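Local coordinates for protein HIT family hydrolase (Legionella pneumophila subsp. pneumophila, PDB 6D6J) that probably hydrolyses phosphate-linked nucleotide derivatives, as other histidine triad (HIT) family hydrolases do, and binds a zinc ion, at residues Lys51-Ile57 with Gln101-Ile106; Leu47-Lys51 with Ile71-Ala75. All coordinates share one frame; numbering follows the deposited sequence. Where two conformers were deposited one is given.

Contact 1. Residues Lys51-Ile57 with Gln101-Ile106. With ZN (zinc ion), chain G.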
ATOM      1  N   LYS B  51      -5.666  -4.461 -14.928  1.00  5.66           N
ATOM      2  CA  LYS B  51      -6.651  -4.391 -16.005  1.00  7.23           C
ATOM      3  C   LYS B  51      -7.890  -5.227 -15.670  1.00  7.47           C
ATOM      4  O   LYS B  51      -9.010  -4.860 -16.033  1.00  9.88           O
ATOM      5  CB  LYS B  51      -5.992  -4.798 -17.323  1.00  9.21           C
ATOM      6  CG  LYS B  51      -4.966  -3.787 -17.821  1.00 10.89           C
ATOM      7  CD  LYS B  51      -4.294  -4.279 -19.109  1.00 12.71           C
ATOM      8  CE  LYS B  51      -3.505  -3.186 -19.765  1.00 13.97           C
ATOM      9  NZ  LYS B  51      -2.900  -3.672 -21.037  1.00 14.56           N
ATOM     10  N   LYS B  52      -7.716  -6.337 -14.961  1.00  7.58           N
ATOM     11  CA  LYS B  52      -8.844  -7.097 -14.428  1.00  7.57           C
ATOM     12  C   LYS B  52      -9.628  -6.248 -13.425  1.00  6.98           C
ATOM     13  O   LYS B  52      -9.044  -5.549 -12.590  1.00  8.44           O
ATOM     14  CB  LYS B  52      -8.302  -8.345 -13.704  1.00  8.19           C
ATOM     15  CG  LYS B  52      -9.383  -9.216 -13.040  1.00  8.85           C
ATOM     16  CD  LYS B  52      -8.772 -10.449 -12.439  1.00 10.04           C
ATOM     17  CE  LYS B  52      -9.807 -11.345 -11.820  1.00 12.86           C
ATOM     18  NZ  LYS B  52      -9.214 -12.642 -11.432  1.00 15.25           N
ATOM     19  N   HIS B  53     -10.962  -6.316 -13.493  1.00  5.50           N
ATOM     20  CA  HIS B  53     -11.800  -5.617 -12.530  1.00  5.85           C
ATOM     21  C   HIS B  53     -11.874  -6.401 -11.224  1.00  6.15           C
ATOM     22  O   HIS B  53     -12.405  -7.516 -11.181  1.00  7.88           O
ATOM     23  CB  HIS B  53     -13.200  -5.399 -13.093  1.00  6.51           C
ATOM     24  CG  HIS B  53     -14.087  -4.656 -12.151  1.00  6.17           C
ATOM     25  ND1 HIS B  53     -14.110  -3.275 -12.075  1.00  6.63           N
ATOM     26  CD2 HIS B  53     -14.938  -5.106 -11.203  1.00  7.62           C
ATOM     27  CE1 HIS B  53     -14.961  -2.913 -11.132  1.00  7.12           C
ATOM     28  NE2 HIS B  53     -15.470  -4.002 -10.583  1.00  7.70           N
ATOM     29  N   ILE B  54     -11.342  -5.812 -10.157  1.00  6.14           N
ATOM     30  CA  ILE B  54     -11.457  -6.323  -8.797  1.00  6.17           C
ATOM     31  C   ILE B  54     -11.903  -5.128  -7.971  1.00  5.95           C
ATOM     32  O   ILE B  54     -11.261  -4.077  -8.025  1.00  6.81           O
ATOM     33  CB  ILE B  54     -10.113  -6.872  -8.275  1.00  7.05           C
ATOM     34  CG1 ILE B  54      -9.547  -7.971  -9.194  1.00  7.85           C
ATOM     35  CG2 ILE B  54     -10.291  -7.370  -6.852  1.00  7.68           C
ATOM     36  CD1 ILE B  54      -8.116  -8.385  -8.831  1.00  9.49           C
ATOM     37  N   ALA B  55     -12.999  -5.270  -7.220  1.00  6.47           N
ATOM     38  CA  ALA B  55     -13.638  -4.089  -6.641  1.00  6.98           C
ATOM     39  C   ALA B  55     -12.828  -3.479  -5.501  1.00  6.31           C
ATOM     40  O   ALA B  55     -12.634  -2.259  -5.457  1.00  6.89           O
ATOM     41  CB  ALA B  55     -15.050  -4.410  -6.148  1.00  7.55           C
ATOM     42  N   THR B  56     -12.414  -4.301  -4.530  1.00  6.16           N
ATOM     43  CA  THR B  56     -11.690  -3.824  -3.352  1.00  6.31           C
ATOM     44  C   THR B  56     -10.598  -4.818  -2.983  1.00  5.99           C
ATOM     45  O   THR B  56     -10.589  -5.965  -3.440  1.00  6.45           O
ATOM     46  CB  THR B  56     -12.590  -3.650  -2.112  1.00  6.89           C
ATOM     47  OG1 THR B  56     -12.880  -4.934  -1.551  1.00  7.57           O
ATOM     48  CG2 THR B  56     -13.881  -2.898  -2.428  1.00  8.07           C
ATOM     49  N   ILE B  57      -9.696  -4.387  -2.093  1.00  5.52           N
ATOM     50  CA  ILE B  57      -8.675  -5.298  -1.580  1.00  5.83           C
ATOM     51  C   ILE B  57      -9.312  -6.520  -0.934  1.00  5.67           C
ATOM     52  O   ILE B  57      -8.728  -7.608  -0.956  1.00  6.29           O
ATOM     53  CB  ILE B  57      -7.759  -4.548  -0.586  1.00  6.08           C
ATOM     54  CG1 ILE B  57      -6.960  -3.440  -1.301  1.00  6.95           C
ATOM     55  CG2 ILE B  57      -6.838  -5.509   0.177  1.00  7.14           C
ATOM     56  CD1 ILE B  57      -5.935  -3.935  -2.323  1.00  8.85           C
ATOM     57  N   GLN B 101     -12.046   5.014  -0.253  1.00  6.54           N
ATOM     58  CA  GLN B 101     -12.207   4.516  -1.613  1.00  7.56           C
ATOM     59  C   GLN B 101     -13.483   5.075  -2.224  1.00  9.91           C
ATOM     60  O   GLN B 101     -14.547   5.009  -1.610  1.00 11.46           O
ATOM     61  CB  GLN B 101     -12.267   2.985  -1.604  1.00  6.69           C
ATOM     62  CG  GLN B 101     -12.368   2.406  -3.009  1.00  6.91           C
ATOM     63  CD  GLN B 101     -12.207   0.902  -3.073  1.00  5.96           C
ATOM     64  OE1 GLN B 101     -12.200   0.205  -2.051  1.00  6.25           O
ATOM     65  NE2 GLN B 101     -12.056   0.389  -4.287  1.00  6.78           N
ATOM     66  N   GLU B 102     -13.381   5.612  -3.432  1.00 11.75           N
ATOM     67  CA  GLU B 102     -14.557   6.099  -4.156  1.00 14.32           C
ATOM     68  C   GLU B 102     -14.828   5.336  -5.439  1.00 12.43           C
ATOM     69  O   GLU B 102     -15.996   5.153  -5.817  1.00 13.62           O
ATOM     70  CB  GLU B 102     -14.393   7.588  -4.489  1.00 17.96           C
ATOM     71  N   VAL B 103     -13.781   4.897  -6.134  1.00 10.50           N
ATOM     72  CA  VAL B 103     -13.904   4.117  -7.356  1.00  9.00           C
ATOM     73  C   VAL B 103     -13.670   2.667  -6.978  1.00  7.23           C
ATOM     74  O   VAL B 103     -12.620   2.320  -6.412  1.00  6.96           O
ATOM     75  CB  VAL B 103     -12.902   4.580  -8.428  1.00  9.32           C
ATOM     76  CG1 VAL B 103     -12.993   3.688  -9.660  1.00  9.50           C
ATOM     77  CG2 VAL B 103     -13.168   6.022  -8.818  1.00 10.82           C
ATOM     78  N   TYR B 104     -14.645   1.815  -7.301  1.00  7.49           N
ATOM     79  CA  TYR B 104     -14.641   0.414  -6.870  1.00  6.77           C
ATOM     80  C   TYR B 104     -13.952  -0.496  -7.898  1.00  6.16           C
ATOM     81  O   TYR B 104     -14.501  -1.458  -8.428  1.00  6.97           O
ATOM     82  CB  TYR B 104     -16.044  -0.031  -6.428  1.00  7.40           C
ATOM     83  CG  TYR B 104     -16.298   0.551  -5.062  1.00  8.13           C
ATOM     84  CD1 TYR B 104     -16.791   1.840  -4.902  1.00  9.53           C
ATOM     85  CD2 TYR B 104     -15.897  -0.134  -3.925  1.00  8.42           C
ATOM     86  CE1 TYR B 104     -16.928   2.400  -3.633  1.00 10.58           C
ATOM     87  CE2 TYR B 104     -16.036   0.397  -2.678  1.00  9.59           C
ATOM     88  CZ  TYR B 104     -16.553   1.657  -2.524  1.00 10.67           C
ATOM     89  OH  TYR B 104     -16.669   2.167  -1.252  1.00 13.62           O
ATOM     90  N   HIS B 105     -12.682  -0.160  -8.145  1.00  6.09           N
ATOM     91  CA  HIS B 105     -11.737  -0.962  -8.921  1.00  5.28           C
ATOM     92  C   HIS B 105     -10.402  -0.699  -8.242  1.00  5.39           C
ATOM     93  O   HIS B 105     -10.018   0.464  -8.091  1.00  6.56           O
ATOM     94  CB  HIS B 105     -11.736  -0.468 -10.370  1.00  6.00           C
ATOM     95  CG  HIS B 105     -10.835  -1.228 -11.303  1.00  5.69           C
ATOM     96  ND1 HIS B 105     -11.273  -1.706 -12.525  1.00  5.47           N
ATOM     97  CD2 HIS B 105      -9.511  -1.518 -11.238  1.00  6.34           C
ATOM     98  CE1 HIS B 105     -10.260  -2.273 -13.160  1.00  5.71           C
ATOM     99  NE2 HIS B 105      -9.176  -2.158 -12.410  1.00  5.82           N
ATOM    100  N   ILE B 106      -9.714  -1.753  -7.785  1.00  5.31           N
ATOM    101  CA  ILE B 106      -8.549  -1.530  -6.935  0.59  5.49           C
ATOM    102  C   ILE B 106      -7.520  -0.650  -7.636  1.00  5.29           C
ATOM    103  O   ILE B 106      -7.310  -0.718  -8.857  1.00  5.74           O
ATOM    104  CB  ILE B 106      -7.937  -2.829  -6.377  0.59  6.50           C
ATOM    105  CG1 ILE B 106      -7.484  -3.768  -7.487  0.59  6.16           C
ATOM    106  CG2 ILE B 106      -8.911  -3.534  -5.470  0.59  8.23           C
ATOM    107  CD1 ILE B 106      -6.720  -4.970  -6.953  0.59  7.17           C
TER
HETATM  108 ZN    ZN G 200     -13.228  -1.808 -13.247  0.93  7.24          ZN
HETATM  109  O   HOH W   1     -17.007  -2.603  -8.611  1.00 12.40           O
HETATM  110  O   HOH W   2      -9.852  -1.352  -2.152  1.00  6.28           O
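I54 and I106 join the two loops through one backbone hydrogen bond, I106 N to I54 O at 2.8 Å, and H105 CA lies against the same oxygen in a CA-H...O contact. On one side of this bond H53 and H105 grip the zinc ion, each through ND1 at 2.1 Å. Both side chains are extended, with CG anti to the backbone N (chi1 -179° in H53, -178° in H105), which carries the rings out to the metal. The ring planes stand at 82° to each other. H105 NE2 is hydrogen-bonded to P50 O, so zinc on ND1 and this bond together fix the turn of the ring. H53 NE2 donates to a water at the ring edge, 2.9 Å away, and that water donates to Y104 O. On the other side Q101 reaches across with a straight chain. Its NE2 donates to A55 O at 3.0 Å, in the carbonyl plane, and also to V103 O at 2.9 Å. Both N-H groups are thus used, and the amide is held by both loops. T56 CG2 sits at the edge of the Y104 ring, 3.7 Å from CD2. In the conformer given, I106 CG2 packs on the T56 backbone. C11 and C14 complete the zinc site. This is a Cys2His2 site with a CxxC pair, and H105 is also the first histidine of the predicted histidine triad motif.

Contact 2. Residues Leu47-Lys51 with Ile71-Ala75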
ATOM      1  N   LEU B  47      -1.696   6.457 -10.296  1.00  5.19           N
ATOM      2  CA  LEU B  47      -2.541   5.329  -9.920  1.00  5.23           C
ATOM      3  C   LEU B  47      -2.068   4.105 -10.685  1.00  4.52           C
ATOM      4  O   LEU B  47      -1.846   4.181 -11.899  1.00  5.58           O
ATOM      5  CB  LEU B  47      -3.998   5.611 -10.310  1.00  6.19           C
ATOM      6  CG  LEU B  47      -4.586   6.856  -9.645  1.00  6.98           C
ATOM      7  CD1 LEU B  47      -5.953   7.204 -10.210  1.00  8.59           C
ATOM      8  CD2 LEU B  47      -4.657   6.674  -8.143  1.00  8.41           C
ATOM      9  N   ILE B  48      -1.898   2.982  -9.988  1.00  4.42           N
ATOM     10  CA  ILE B  48      -1.495   1.721 -10.609  1.00  4.74           C
ATOM     11  C   ILE B  48      -2.643   0.745 -10.395  1.00  4.60           C
ATOM     12  O   ILE B  48      -3.058   0.506  -9.249  1.00  4.74           O
ATOM     13  CB  ILE B  48      -0.165   1.172 -10.047  1.00  4.92           C
ATOM     14  CG1 ILE B  48       0.988   2.207 -10.116  1.00  5.75           C
ATOM     15  CG2 ILE B  48       0.245  -0.080 -10.831  1.00  5.81           C
ATOM     16  CD1 ILE B  48       1.062   3.215  -8.988  1.00  6.53           C
ATOM     17  N   ILE B  49      -3.180   0.216 -11.491  1.00  5.02           N
ATOM     18  CA  ILE B  49      -4.384  -0.622 -11.429  1.00  4.58           C
ATOM     19  C   ILE B  49      -4.164  -1.951 -12.138  1.00  4.86           C
ATOM     20  O   ILE B  49      -3.383  -2.031 -13.105  1.00  5.63           O
ATOM     21  CB  ILE B  49      -5.633   0.078 -12.013  1.00  5.59           C
ATOM     22  CG1 ILE B  49      -5.568   0.223 -13.553  1.00  6.72           C
ATOM     23  CG2 ILE B  49      -5.866   1.406 -11.329  1.00  7.35           C
ATOM     24  CD1 ILE B  49      -6.903   0.590 -14.165  1.00  8.22           C
ATOM     25  N   PRO B  50      -4.865  -3.002 -11.729  1.00  5.22           N
ATOM     26  CA  PRO B  50      -4.992  -4.169 -12.610  1.00  5.52           C
ATOM     27  C   PRO B  50      -5.923  -3.844 -13.770  1.00  5.41           C
ATOM     28  O   PRO B  50      -6.873  -3.069 -13.628  1.00  6.38           O
ATOM     29  CB  PRO B  50      -5.627  -5.220 -11.692  1.00  6.65           C
ATOM     30  CG  PRO B  50      -6.501  -4.425 -10.755  1.00  7.31           C
ATOM     31  CD  PRO B  50      -5.785  -3.079 -10.574  1.00  6.15           C
ATOM     32  N   LYS B  51      -5.666  -4.461 -14.928  1.00  5.66           N
ATOM     33  CA  LYS B  51      -6.651  -4.391 -16.005  1.00  7.23           C
ATOM     34  C   LYS B  51      -7.890  -5.227 -15.670  1.00  7.47           C
ATOM     35  O   LYS B  51      -9.010  -4.860 -16.033  1.00  9.88           O
ATOM     36  CB  LYS B  51      -5.992  -4.798 -17.323  1.00  9.21           C
ATOM     37  CG  LYS B  51      -4.966  -3.787 -17.821  1.00 10.89           C
ATOM     38  CD  LYS B  51      -4.294  -4.279 -19.109  1.00 12.71           C
ATOM     39  CE  LYS B  51      -3.505  -3.186 -19.765  1.00 13.97           C
ATOM     40  NZ  LYS B  51      -2.900  -3.672 -21.037  1.00 14.56           N
ATOM     41  N   ILE B  71       1.404  -5.179  -8.760  1.00  5.76           N
ATOM     42  CA  ILE B  71       1.020  -3.769  -8.772  1.00  5.84           C
ATOM     43  C   ILE B  71       1.949  -2.961  -7.876  1.00  5.40           C
ATOM     44  O   ILE B  71       2.404  -1.869  -8.245  1.00  5.66           O
ATOM     45  CB  ILE B  71      -0.460  -3.644  -8.374  1.00  6.48           C
ATOM     46  CG1 ILE B  71      -1.340  -4.124  -9.531  1.00  7.85           C
ATOM     47  CG2 ILE B  71      -0.810  -2.226  -7.936  1.00  6.81           C
ATOM     48  CD1 ILE B  71      -2.772  -4.386  -9.126  1.00  9.01           C
ATOM     49  N   LEU B  72       2.253  -3.492  -6.692  1.00  5.32           N
ATOM     50  CA  LEU B  72       3.170  -2.835  -5.766  1.00  5.64           C
ATOM     51  C   LEU B  72       4.582  -2.759  -6.343  1.00  5.70           C
ATOM     52  O   LEU B  72       5.226  -1.701  -6.295  1.00  5.96           O
ATOM     53  CB  LEU B  72       3.140  -3.585  -4.437  1.00  6.61           C
ATOM     54  CG  LEU B  72       4.147  -3.173  -3.380  1.00  7.89           C
ATOM     55  CD1 LEU B  72       4.026  -1.707  -3.038  1.00  8.76           C
ATOM     56  CD2 LEU B  72       3.946  -4.016  -2.126  1.00  8.40           C
ATOM     57  N   ILE B  73       5.062  -3.855  -6.936  1.00  5.87           N
ATOM     58  CA  ILE B  73       6.380  -3.840  -7.558  1.00  6.64           C
ATOM     59  C   ILE B  73       6.421  -2.837  -8.703  1.00  6.09           C
ATOM     60  O   ILE B  73       7.382  -2.073  -8.839  1.00  6.48           O
ATOM     61  CB  ILE B  73       6.770  -5.259  -8.001  1.00  6.67           C
ATOM     62  CG1 ILE B  73       6.970  -6.163  -6.777  1.00  7.22           C
ATOM     63  CG2 ILE B  73       8.048  -5.231  -8.851  1.00  8.33           C
ATOM     64  CD1 ILE B  73       6.933  -7.649  -7.102  1.00  7.70           C
ATOM     65  N   ARG B  74       5.377  -2.803  -9.537  1.00  5.99           N
ATOM     66  CA  ARG B  74       5.359  -1.825 -10.615  1.00  5.98           C
ATOM     67  C   ARG B  74       5.358  -0.405 -10.063  1.00  5.33           C
ATOM     68  O   ARG B  74       6.040   0.474 -10.610  1.00  6.13           O
ATOM     69  CB  ARG B  74       4.179  -2.064 -11.550  1.00  6.45           C
ATOM     70  CG  ARG B  74       4.064  -1.015 -12.683  1.00  6.80           C
ATOM     71  CD  ARG B  74       5.385  -0.839 -13.450  1.00  7.66           C
ATOM     72  NE  ARG B  74       5.907  -2.116 -13.938  1.00  7.44           N
ATOM     73  CZ  ARG B  74       7.068  -2.271 -14.565  1.00  7.59           C
ATOM     74  NH1 ARG B  74       7.876  -1.227 -14.740  1.00  8.00           N
ATOM     75  NH2 ARG B  74       7.441  -3.481 -14.972  1.00  8.89           N
ATOM     76  N   ALA B  75       4.628  -0.159  -8.966  1.00  5.48           N
ATOM     77  CA  ALA B  75       4.648   1.185  -8.387  1.00  6.11           C
ATOM     78  C   ALA B  75       6.052   1.620  -7.975  1.00  5.52           C
ATOM     79  O   ALA B  75       6.428   2.778  -8.191  1.00  6.20           O
ATOM     80  CB  ALA B  75       3.703   1.278  -7.200  1.00  6.50           C
TER
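I48 and I71 carry this contact, in which helix 62-81 packs on the antiparallel sheet of the HIT fold. Strand 44-50 and the helix run nearly antiparallel, at 150°, with the axes of the short segments 8.5 Å apart. The contact is buried and apolar. I48 points at the helix and has the most surface covered. Its two branches divide the work. CG1 is anti to the carbonyl carbon (chi1 -54°), which leaves CG2 anti to the backbone N and against I71 CG2, at 3.8 Å. CD1 goes one turn further along the helix and touches A75 CB at 3.7 Å. The I48 and I71 side chains lie alongside, running opposite ways. I71 likewise uses two ends, with CG2 against I48 and CD1 extended along the strand to the proline. L108 of the neighbouring strand 108-112 also touches I71 and A75, so the helix rests on more than one strand. I49 faces away from the helix, toward H105 and H107, the predicted nucleophile. P50 follows at the end of the strand, and its ring lies obliquely across the tip of I71. There I71 CD1 comes within 3.6 Å of P50 CD and 3.9 Å of P50 CB.

In the fold
The chain first supplies C11 and C14 to the zinc, then forms the hairpin strands 25-28 and 32-36. Strand 44-50 follows and runs straight into the loop 51-57, so the two contacts share K51. Contact 2 closes the shorter loop, bringing helix 62-81 back onto the strand. Contact 1 closes the longer one, after the helix and strand 89-95, when 101-106 meets 51-57 just before strand 108-112. The segments alternate along the chain, so the two closures cross. They touch where H105 and I106 lie beside the end of strand 44-50. Together they tie the zinc site to the central sheet and its helix.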